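Local coordinates for MutT/nudix family protein (PDB 3GZ5) that acts as an ADP-ribose-dependent transcriptional regulator of NAD metabolism, joining a Nudix domain to a winged helix domain that probably binds DNA, at residues D26-T31 against E150-R155; Q35-L40 against H183-G188; C108-M113 against E154-K159; W53-G58 against L146-Q151. One frame throughout, in Å; residues are numbered along the deposited sequence.

Interaction 1: D26-T31 against E150-R155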
# COMPACT_ATOMS: atom_id res chain seq x y z
N ASP B 26 -13.99 -4.01 -0.60
CA ASP B 26 -13.92 -5.42 -0.18
C ASP B 26 -12.86 -5.59 0.90
O ASP B 26 -12.00 -4.75 1.05
CB ASP B 26 -13.56 -6.36 -1.36
CG ASP B 26 -14.70 -6.54 -2.35
OD1 ASP B 26 -14.46 -6.62 -3.56
OD2 ASP B 26 -15.87 -6.58 -1.93
N ALA B 27 -12.92 -6.71 1.60
CA ALA B 27 -11.99 -7.04 2.66
C ALA B 27 -11.68 -8.52 2.63
O ALA B 27 -12.61 -9.36 2.57
CB ALA B 27 -12.57 -6.68 3.99
N VAL B 28 -10.39 -8.83 2.64
CA VAL B 28 -9.87 -10.14 2.99
C VAL B 28 -9.58 -10.16 4.50
O VAL B 28 -8.60 -9.59 4.97
CB VAL B 28 -8.62 -10.51 2.17
CG1 VAL B 28 -8.27 -11.96 2.38
CG2 VAL B 28 -8.85 -10.25 0.66
N LEU B 29 -10.50 -10.76 5.25
CA LEU B 29 -10.37 -10.88 6.67
C LEU B 29 -9.84 -12.28 6.99
O LEU B 29 -10.49 -13.28 6.65
CB LEU B 29 -11.73 -10.67 7.32
CG LEU B 29 -11.96 -11.04 8.79
CD1 LEU B 29 -11.19 -10.13 9.74
CD2 LEU B 29 -13.47 -11.00 9.10
N PHE B 30 -8.67 -12.33 7.63
CA PHE B 30 -8.03 -13.58 8.06
C PHE B 30 -8.15 -13.75 9.54
O PHE B 30 -8.15 -12.80 10.32
CB PHE B 30 -6.52 -13.58 7.77
CG PHE B 30 -6.16 -13.52 6.34
CD1 PHE B 30 -6.08 -14.68 5.59
CD2 PHE B 30 -5.85 -12.33 5.75
CE1 PHE B 30 -5.71 -14.64 4.25
CE2 PHE B 30 -5.49 -12.28 4.41
CZ PHE B 30 -5.43 -13.45 3.66
N THR B 31 -8.22 -15.01 9.94
CA THR B 31 -7.98 -15.38 11.33
C THR B 31 -7.03 -16.59 11.35
O THR B 31 -6.60 -17.09 10.31
CB THR B 31 -9.30 -15.66 12.08
OG1 THR B 31 -9.04 -15.75 13.48
CG2 THR B 31 -9.97 -16.95 11.60
N GLU B 150 -4.81 -13.84 -2.74
CA GLU B 150 -3.38 -14.07 -2.96
C GLU B 150 -2.49 -12.84 -2.67
O GLU B 150 -1.41 -12.97 -2.08
CB GLU B 150 -3.12 -14.53 -4.41
CG GLU B 150 -3.76 -15.86 -4.79
CD GLU B 150 -3.50 -16.27 -6.25
OE1 GLU B 150 -3.00 -15.41 -7.03
OE2 GLU B 150 -3.79 -17.44 -6.60
N GLN B 151 -2.94 -11.67 -3.10
CA GLN B 151 -2.26 -10.43 -2.79
C GLN B 151 -2.27 -10.14 -1.26
O GLN B 151 -1.24 -9.80 -0.68
CB GLN B 151 -2.85 -9.28 -3.59
CG GLN B 151 -1.90 -8.11 -3.76
CD GLN B 151 -2.35 -7.11 -4.82
OE1 GLN B 151 -3.11 -7.44 -5.75
NE2 GLN B 151 -1.86 -5.87 -4.70
N ALA B 152 -3.43 -10.28 -0.63
CA ALA B 152 -3.55 -10.10 0.82
C ALA B 152 -2.62 -11.07 1.57
O ALA B 152 -1.92 -10.66 2.49
CB ALA B 152 -5.00 -10.29 1.27
N ARG B 153 -2.64 -12.34 1.16
CA ARG B 153 -1.83 -13.39 1.77
C ARG B 153 -0.32 -13.11 1.67
O ARG B 153 0.44 -13.40 2.60
CB ARG B 153 -2.18 -14.76 1.17
CG ARG B 153 -1.29 -15.94 1.63
CD ARG B 153 -1.42 -16.24 3.12
NE ARG B 153 -0.58 -17.38 3.50
CZ ARG B 153 0.74 -17.31 3.70
NH1 ARG B 153 1.40 -16.16 3.57
NH2 ARG B 153 1.39 -18.41 4.05
N GLU B 154 0.09 -12.55 0.53
CA GLU B 154 1.44 -12.12 0.27
C GLU B 154 1.86 -10.90 1.10
O GLU B 154 3.02 -10.79 1.56
CB GLU B 154 1.55 -11.73 -1.18
CG GLU B 154 1.87 -12.81 -2.13
CD GLU B 154 2.44 -12.19 -3.38
OE1 GLU B 154 3.63 -12.44 -3.67
OE2 GLU B 154 1.72 -11.40 -4.05
N ARG B 155 0.96 -9.93 1.25
CA ARG B 155 1.27 -8.83 2.16
C ARG B 155 1.38 -9.28 3.61
O ARG B 155 2.21 -8.80 4.33
CB ARG B 155 0.35 -7.60 2.03
CG ARG B 155 1.10 -6.36 2.65
CD ARG B 155 0.39 -5.08 2.55
NE ARG B 155 -0.92 -5.17 3.20
CZ ARG B 155 -1.80 -4.18 3.22
NH1 ARG B 155 -2.98 -4.36 3.81
NH2 ARG B 155 -1.50 -3.02 2.63
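Where helix 145-162 lies across the Nudix sheet, Ala-152 faces Val-28 and Phe-30 of strand 22-33. The two segments run at 50° to each other, with 9.3 Å between their axes. The helix comes in closest at the small residue: the CA atoms of Val-28 and Ala-152 are 6.7 Å apart. The Ala-152 methyl is shared by two side chains. On Val-28 it rests over the three branch carbons, with Ala-152 CB 3.7 Å from Val-28 CB and only slightly farther from CG1 and CG2. Val-28 has CG1 anti to the backbone N (chi1 -170°), which turns both of its methyls so that they share the alanine almost equally. Phe-30 meets the same methyl with the edge of its ring: CE2 is 3.7 Å from Ala-152 CB, which lies near the ring plane, and Phe-30 CZ is 4.0 Å from it. The ring corner then reaches on to the helix backbone, CZ standing 3.9 Å from Arg-153 N. Arg-153 adds a lighter touch through its CB, while its guanidinium leaves the contact and gives an NH1 hydrogen bond to Leu-186 O. Thr-110 of the adjacent strand 104-112 touches both Ala-152 and Phe-30, so the neighbouring strand borders the same patch. Ala-27 and Leu-29, alternating with the two contact residues, pack instead against helix 68-80. Helices thus cover both faces of the strand, as in the alpha/beta/alpha sandwich of the Nudix fold.

Interaction 2: Q35-L40 against H183-G188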
# COMPACT_ATOMS: atom_id res chain seq x y z
N GLN B 35 -5.12 -25.61 12.75
CA GLN B 35 -4.26 -24.52 13.19
C GLN B 35 -3.66 -24.00 11.88
O GLN B 35 -2.48 -24.17 11.57
CB GLN B 35 -3.17 -24.96 14.19
CG GLN B 35 -2.51 -26.31 13.94
CD GLN B 35 -3.32 -27.46 14.51
OE1 GLN B 35 -4.37 -27.25 15.13
NE2 GLN B 35 -2.83 -28.69 14.29
N GLN B 36 -4.55 -23.37 11.11
CA GLN B 36 -4.24 -22.84 9.79
C GLN B 36 -4.83 -21.43 9.66
O GLN B 36 -5.61 -20.99 10.51
CB GLN B 36 -4.85 -23.77 8.73
CG GLN B 36 -6.35 -24.00 8.93
CD GLN B 36 -6.90 -25.20 8.16
OE1 GLN B 36 -8.05 -25.60 8.35
NE2 GLN B 36 -6.07 -25.79 7.29
N LEU B 37 -4.44 -20.74 8.60
CA LEU B 37 -5.08 -19.50 8.20
C LEU B 37 -6.46 -19.81 7.68
O LEU B 37 -6.62 -20.70 6.86
CB LEU B 37 -4.29 -18.83 7.09
CG LEU B 37 -2.98 -18.24 7.54
CD1 LEU B 37 -2.07 -18.09 6.34
CD2 LEU B 37 -3.23 -16.91 8.26
N LYS B 38 -7.46 -19.07 8.16
CA LYS B 38 -8.80 -19.11 7.59
C LYS B 38 -9.19 -17.71 7.06
O LYS B 38 -8.79 -16.69 7.63
CB LYS B 38 -9.79 -19.62 8.63
CG LYS B 38 -9.68 -21.15 8.92
CD LYS B 38 -10.36 -21.51 10.25
CE LYS B 38 -10.64 -23.03 10.39
NZ LYS B 38 -9.47 -23.90 10.08
N VAL B 39 -9.94 -17.69 5.96
CA VAL B 39 -10.40 -16.44 5.32
C VAL B 39 -11.94 -16.41 5.35
O VAL B 39 -12.59 -17.44 5.09
CB VAL B 39 -9.76 -16.24 3.90
CG1 VAL B 39 -10.00 -17.44 3.01
CG2 VAL B 39 -10.24 -14.97 3.21
N LEU B 40 -12.51 -15.28 5.76
CA LEU B 40 -13.96 -15.14 5.83
C LEU B 40 -14.57 -14.92 4.45
O LEU B 40 -14.17 -14.01 3.73
CB LEU B 40 -14.40 -13.98 6.74
CG LEU B 40 -15.91 -13.98 6.99
CD1 LEU B 40 -16.29 -15.06 8.02
CD2 LEU B 40 -16.40 -12.64 7.46
N HIS B 183 3.42 -16.64 12.85
CA HIS B 183 4.43 -16.08 11.94
C HIS B 183 5.07 -17.18 11.04
O HIS B 183 5.29 -16.97 9.84
CB HIS B 183 5.54 -15.34 12.71
CG HIS B 183 5.15 -13.99 13.25
ND1 HIS B 183 5.73 -12.82 12.84
CD2 HIS B 183 4.26 -13.64 14.22
CE1 HIS B 183 5.22 -11.80 13.50
NE2 HIS B 183 4.32 -12.27 14.35
N GLU B 184 5.36 -18.34 11.64
CA GLU B 184 5.86 -19.50 10.90
C GLU B 184 4.88 -19.95 9.81
O GLU B 184 5.28 -20.20 8.69
CB GLU B 184 6.21 -20.66 11.85
CG GLU B 184 7.43 -20.37 12.70
CD GLU B 184 7.70 -21.42 13.79
OE1 GLU B 184 8.78 -21.36 14.40
OE2 GLU B 184 6.84 -22.29 14.03
N VAL B 185 3.59 -20.03 10.13
CA VAL B 185 2.58 -20.39 9.13
C VAL B 185 2.62 -19.43 7.93
O VAL B 185 2.49 -19.86 6.78
CB VAL B 185 1.15 -20.44 9.73
CG1 VAL B 185 0.09 -20.73 8.65
CG2 VAL B 185 1.07 -21.49 10.82
N LEU B 186 2.81 -18.14 8.21
CA LEU B 186 2.78 -17.10 7.17
C LEU B 186 4.02 -17.12 6.30
O LEU B 186 3.95 -16.85 5.11
CB LEU B 186 2.59 -15.70 7.77
CG LEU B 186 1.17 -15.45 8.29
CD1 LEU B 186 1.10 -14.16 9.13
CD2 LEU B 186 0.20 -15.41 7.12
N LEU B 187 5.16 -17.43 6.92
CA LEU B 187 6.42 -17.49 6.19
C LEU B 187 6.61 -18.87 5.56
O LEU B 187 7.49 -19.06 4.71
CB LEU B 187 7.60 -17.09 7.08
CG LEU B 187 7.56 -15.68 7.68
CD1 LEU B 187 8.81 -15.40 8.52
CD2 LEU B 187 7.41 -14.63 6.61
N GLY B 188 5.77 -19.82 5.97
CA GLY B 188 5.82 -21.21 5.50
C GLY B 188 7.06 -21.95 5.95
O GLY B 188 7.40 -23.01 5.40
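Leu-37, on strand 36-43, meets two consecutive residues of helix 176-187, Val-185 and Leu-186; its CD1 is shared by both, with CG adding to the contact with Val-185 and CD2 to that with Leu-186. Its CG stands anti to the carbonyl carbon (chi1 -71°), which carries the branch out toward the helix, and chi2 of 159° then turns both methyls to Leu-186. Leu-37 CD1 lies 3.6 Å from Leu-186 CD2, and Leu-37 CD2 is 3.9 Å from that same methyl, so one Leu-186 methyl is set against the fork of Leu-37. Leu-186 leaves its backbone at an angle to the strand, and it is the same first torsion, CG anti to the carbonyl carbon (chi1 -73°), that brings its CD2 over to Leu-37. These two leucines cross at about a right angle. Val-185 comes alongside, running the opposite way: its CG1 is 4.1 Å from Leu-37 CG and equally far from CD1, and it puts this one methyl forward. Cut back to an alanine here, the Leu-37 side chain would probably open a gap beside Leu-186 CD2 and leave Val-185 CG1 without its neighbour from the strand. Just past these residues the helix ends in a Schellman motif, with Gly-188 in the positive-phi position. Helix 145-162 flanks the contact: Arg-153 touches Leu-37, Leu-156 touches Leu-186, and Leu-186 O is hydrogen-bonded with Thr-157 OG1. Tyr-32 of strand 22-33 lies against Val-185, so a helix of the winged helix domain rests against both the Nudix sheet and helix 145-162.

Interaction 3: C108-M113 against E154-K159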
# COMPACT_ATOMS: atom_id res chain seq x y z
N CYS B 108 -9.76 -2.61 -1.94
CA CYS B 108 -9.56 -3.83 -1.16
C CYS B 108 -8.75 -3.58 0.08
O CYS B 108 -7.73 -2.89 0.02
CB CYS B 108 -8.90 -4.95 -1.99
SG CYS B 108 -9.11 -6.60 -1.16
N TYR B 109 -9.22 -4.15 1.19
CA TYR B 109 -8.61 -4.07 2.51
C TYR B 109 -8.17 -5.46 2.96
O TYR B 109 -8.75 -6.47 2.49
CB TYR B 109 -9.63 -3.53 3.54
CG TYR B 109 -9.88 -2.04 3.41
CD1 TYR B 109 -9.27 -1.14 4.28
CD2 TYR B 109 -10.69 -1.54 2.41
CE1 TYR B 109 -9.47 0.23 4.17
CE2 TYR B 109 -10.88 -0.15 2.26
CZ TYR B 109 -10.28 0.71 3.15
OH TYR B 109 -10.46 2.07 3.03
N THR B 110 -7.14 -5.50 3.82
CA THR B 110 -6.81 -6.68 4.62
C THR B 110 -7.25 -6.45 6.05
O THR B 110 -7.08 -5.35 6.59
CB THR B 110 -5.29 -7.01 4.67
OG1 THR B 110 -4.77 -7.10 3.35
CG2 THR B 110 -5.08 -8.40 5.34
N ALA B 111 -7.81 -7.48 6.66
CA ALA B 111 -8.12 -7.41 8.06
C ALA B 111 -7.71 -8.66 8.83
O ALA B 111 -7.54 -9.75 8.25
CB ALA B 111 -9.64 -7.07 8.27
N LEU B 112 -7.58 -8.50 10.14
CA LEU B 112 -7.27 -9.59 11.06
C LEU B 112 -8.14 -9.52 12.30
O LEU B 112 -8.36 -8.44 12.87
CB LEU B 112 -5.78 -9.57 11.45
CG LEU B 112 -4.67 -9.84 10.42
CD1 LEU B 112 -3.26 -9.78 11.07
CD2 LEU B 112 -4.86 -11.22 9.81
N MET B 113 -8.65 -10.67 12.72
CA MET B 113 -9.36 -10.76 13.99
C MET B 113 -9.20 -12.16 14.57
O MET B 113 -8.77 -13.07 13.87
CB MET B 113 -10.84 -10.44 13.83
CG MET B 113 -11.72 -11.48 13.09
SD MET B 113 -13.46 -10.99 13.30
CE MET B 113 -14.23 -12.00 12.11
N GLU B 154 0.09 -12.55 0.53
CA GLU B 154 1.44 -12.12 0.27
C GLU B 154 1.86 -10.90 1.10
O GLU B 154 3.02 -10.79 1.56
CB GLU B 154 1.55 -11.73 -1.18
CG GLU B 154 1.87 -12.81 -2.13
CD GLU B 154 2.44 -12.19 -3.38
OE1 GLU B 154 3.63 -12.44 -3.67
OE2 GLU B 154 1.72 -11.40 -4.05
N ARG B 155 0.96 -9.93 1.25
CA ARG B 155 1.27 -8.83 2.16
C ARG B 155 1.38 -9.28 3.61
O ARG B 155 2.21 -8.80 4.33
CB ARG B 155 0.35 -7.60 2.03
CG ARG B 155 1.10 -6.36 2.65
CD ARG B 155 0.39 -5.08 2.55
NE ARG B 155 -0.92 -5.17 3.20
CZ ARG B 155 -1.80 -4.18 3.22
NH1 ARG B 155 -2.98 -4.36 3.81
NH2 ARG B 155 -1.50 -3.02 2.63
N LEU B 156 0.55 -10.23 4.02
CA LEU B 156 0.66 -10.85 5.34
C LEU B 156 2.03 -11.48 5.61
O LEU B 156 2.58 -11.37 6.71
CB LEU B 156 -0.41 -11.91 5.53
CG LEU B 156 -1.80 -11.48 5.93
CD1 LEU B 156 -2.32 -12.60 6.82
CD2 LEU B 156 -1.77 -10.18 6.68
N THR B 157 2.57 -12.13 4.59
CA THR B 157 3.94 -12.63 4.62
C THR B 157 4.97 -11.54 4.94
O THR B 157 5.81 -11.75 5.81
CB THR B 157 4.27 -13.41 3.32
OG1 THR B 157 3.33 -14.49 3.22
CG2 THR B 157 5.67 -13.97 3.36
N GLN B 158 4.88 -10.37 4.28
CA GLN B 158 5.73 -9.23 4.62
C GLN B 158 5.46 -8.69 6.03
O GLN B 158 6.39 -8.27 6.72
CB GLN B 158 5.63 -8.08 3.60
CG GLN B 158 5.98 -8.45 2.16
CD GLN B 158 7.39 -9.01 1.99
OE1 GLN B 158 7.57 -10.22 1.75
NE2 GLN B 158 8.40 -8.14 2.10
N LYS B 159 4.20 -8.68 6.46
CA LYS B 159 3.91 -8.30 7.83
C LYS B 159 4.60 -9.23 8.85
O LYS B 159 5.07 -8.76 9.88
CB LYS B 159 2.40 -8.28 8.10
CG LYS B 159 1.62 -7.26 7.30
CD LYS B 159 1.96 -5.85 7.68
CE LYS B 159 1.20 -4.95 6.75
NZ LYS B 159 1.26 -3.53 7.20
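Thr-110 is the first residue of 108-113 to meet 154-159, and it touches Arg-155 and Leu-156 with different branches. Its OG1 receives a weak hydrogen bond from Arg-155 NH1, 3.3 Å long and well bent, at 128°. The oxygen approaches the guanidinium obliquely. Arg-155 has a stronger partner in Glu-88, whose OE2 forms a salt bridge with the same NH1 and another with Lys-159 NZ, while NH2 binds Gln-89 O; the threonine is therefore a minor hold on a group already fixed by strand 86-95. On Thr-110, OG1 stands anti to the carbonyl carbon (chi1 -53°), which leaves CG2 anti to the backbone N and 4.0 Å from Leu-156 CD2. Ala-111 then turns from the helix and packs on Leu-76 of helix 68-80. Leu-112 swings back and slides past Leu-156 in the opposite direction, its CD2 4.2 Å from Leu-156 CD1. Leu-156 thus spans two alternate strand residues with its two methyls, one to each. Phe-30 of the adjacent strand lies beside Leu-112. Strand 104-112 is in this way a central Nudix strand whose residues point by turns to helix 145-162 and to helix 68-80.

Interaction 4: W53-G58 against L146-Q151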
# COMPACT_ATOMS: atom_id res chain seq x y z
N TRP B 53 -18.81 -18.18 -3.95
CA TRP B 53 -18.27 -17.52 -2.76
C TRP B 53 -17.34 -16.39 -3.14
O TRP B 53 -16.70 -16.41 -4.19
CB TRP B 53 -17.57 -18.51 -1.82
CG TRP B 53 -18.53 -19.48 -1.23
CD1 TRP B 53 -18.98 -20.63 -1.82
CD2 TRP B 53 -19.18 -19.40 0.05
NE1 TRP B 53 -19.88 -21.26 -1.00
CE2 TRP B 53 -20.02 -20.54 0.16
CE3 TRP B 53 -19.14 -18.49 1.11
CZ2 TRP B 53 -20.80 -20.80 1.28
CZ3 TRP B 53 -19.91 -18.74 2.24
CH2 TRP B 53 -20.74 -19.89 2.31
N GLY B 54 -17.30 -15.37 -2.29
CA GLY B 54 -16.45 -14.22 -2.54
C GLY B 54 -16.27 -13.41 -1.27
O GLY B 54 -16.88 -13.70 -0.24
N LEU B 55 -15.44 -12.39 -1.38
CA LEU B 55 -15.12 -11.50 -0.26
C LEU B 55 -16.35 -10.77 0.26
O LEU B 55 -17.25 -10.40 -0.53
CB LEU B 55 -14.07 -10.48 -0.69
CG LEU B 55 -12.77 -11.04 -1.28
CD1 LEU B 55 -11.83 -9.94 -1.76
CD2 LEU B 55 -12.11 -11.94 -0.26
N PRO B 56 -16.40 -10.53 1.58
CA PRO B 56 -17.37 -9.56 2.09
C PRO B 56 -17.00 -8.18 1.52
O PRO B 56 -15.81 -7.89 1.32
CB PRO B 56 -17.19 -9.60 3.60
CG PRO B 56 -15.86 -10.24 3.81
CD PRO B 56 -15.57 -11.11 2.65
N GLY B 57 -18.01 -7.37 1.23
CA GLY B 57 -17.80 -6.09 0.59
C GLY B 57 -19.03 -5.61 -0.16
O GLY B 57 -20.05 -6.28 -0.16
N GLY B 58 -18.92 -4.45 -0.79
CA GLY B 58 -20.02 -3.87 -1.55
C GLY B 58 -19.99 -2.35 -1.57
O GLY B 58 -18.94 -1.73 -1.44
N LEU B 146 -10.09 -14.34 -5.88
CA LEU B 146 -8.97 -15.22 -5.61
C LEU B 146 -7.65 -14.47 -5.69
O LEU B 146 -6.74 -14.70 -4.88
CB LEU B 146 -8.94 -16.41 -6.59
CG LEU B 146 -7.73 -17.34 -6.39
CD1 LEU B 146 -7.74 -17.93 -4.97
CD2 LEU B 146 -7.68 -18.46 -7.44
N GLN B 147 -7.54 -13.59 -6.67
CA GLN B 147 -6.34 -12.82 -6.90
C GLN B 147 -6.10 -11.81 -5.78
O GLN B 147 -4.96 -11.61 -5.35
CB GLN B 147 -6.47 -12.13 -8.25
CG GLN B 147 -5.17 -11.67 -8.88
CD GLN B 147 -5.37 -11.29 -10.33
OE1 GLN B 147 -6.37 -11.70 -10.96
NE2 GLN B 147 -4.43 -10.51 -10.88
N LEU B 148 -7.18 -11.17 -5.31
CA LEU B 148 -7.15 -10.28 -4.14
C LEU B 148 -6.72 -11.02 -2.85
O LEU B 148 -5.94 -10.49 -2.07
CB LEU B 148 -8.52 -9.59 -3.94
CG LEU B 148 -8.98 -8.55 -4.97
CD1 LEU B 148 -10.38 -8.11 -4.68
CD2 LEU B 148 -8.04 -7.31 -5.07
N ILE B 149 -7.21 -12.24 -2.65
CA ILE B 149 -6.80 -13.12 -1.53
C ILE B 149 -5.30 -13.43 -1.57
O ILE B 149 -4.60 -13.26 -0.57
CB ILE B 149 -7.71 -14.38 -1.42
CG1 ILE B 149 -9.12 -13.93 -1.02
CG2 ILE B 149 -7.20 -15.38 -0.37
CD1 ILE B 149 -10.19 -14.94 -1.26
N GLU B 150 -4.81 -13.84 -2.74
CA GLU B 150 -3.38 -14.07 -2.96
C GLU B 150 -2.49 -12.84 -2.67
O GLU B 150 -1.41 -12.97 -2.08
CB GLU B 150 -3.12 -14.53 -4.41
CG GLU B 150 -3.76 -15.86 -4.79
CD GLU B 150 -3.50 -16.27 -6.25
OE1 GLU B 150 -3.00 -15.41 -7.03
OE2 GLU B 150 -3.79 -17.44 -6.60
N GLN B 151 -2.94 -11.67 -3.10
CA GLN B 151 -2.26 -10.43 -2.79
C GLN B 151 -2.27 -10.14 -1.26
O GLN B 151 -1.24 -9.80 -0.68
CB GLN B 151 -2.85 -9.28 -3.59
CG GLN B 151 -1.90 -8.11 -3.76
CD GLN B 151 -2.35 -7.11 -4.82
OE1 GLN B 151 -3.11 -7.44 -5.75
NE2 GLN B 151 -1.86 -5.87 -4.70
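Leu-55 pushes its forked end between Leu-148 and Ile-149, giving one methyl to each. Its CD1 is 3.7 Å from Leu-148 CD1 and 4.0 Å from Leu-148 CB, the two side chains crossing at a slant. Its CD2 lies 3.7 Å from Ile-149 CG1 and equally close to Ile-149 CD1, so it runs along the end of the isoleucine, which points the opposite way. Ile-149 offers that arm because CG1 stands anti to the carbonyl carbon (chi1 -66°). In the next shell, Val-28 touches both Leu-55 and Ile-149, and Asp-26 and Leu-41 also border Leu-55, while Leu-148 is backed by Cys-91 and Val-93 of strand 86-95. The backbone of Leu-55 is held at its N by a hydrogen bond with His-145 ND1, from the start of the same helix. The next residue, Pro-56, pairs through its backbone with Ala-27. The contact thus joins the short link between strands 53-54 and 57-58 to helix 145-162 of the Nudix fold. With an alanine in place of Leu-55, Leu-148 and Ile-149 are likely to lose their methyl partners and face a hole between them. All the touching atoms are carbons of buried side chains, so the contact depends on close fit and the exclusion of water, while main-chain atoms such as Leu-55 N and Pro-56 O supply polar ties.

From the N terminus, 26-31 opens interaction 1, closed by 150-155 far along the chain. The next strand, 35-40, starts interaction 2, which closes only at 183-188, so interactions 1 and 2 cross. Segment 53-58 pairs with 146-151 in interaction 4, and 108-113 with 154-159 in interaction 3; these two cross each other, and both nest within the loop of interaction 2. Interactions 4, 1 and 3 use successive, partly overlapping parts of helix 145-162, laying it over the Nudix sheet from segment 53-58 to strand 104-112. Interaction 2 extends from that sheet to helix 176-187, tying in the winged helix domain.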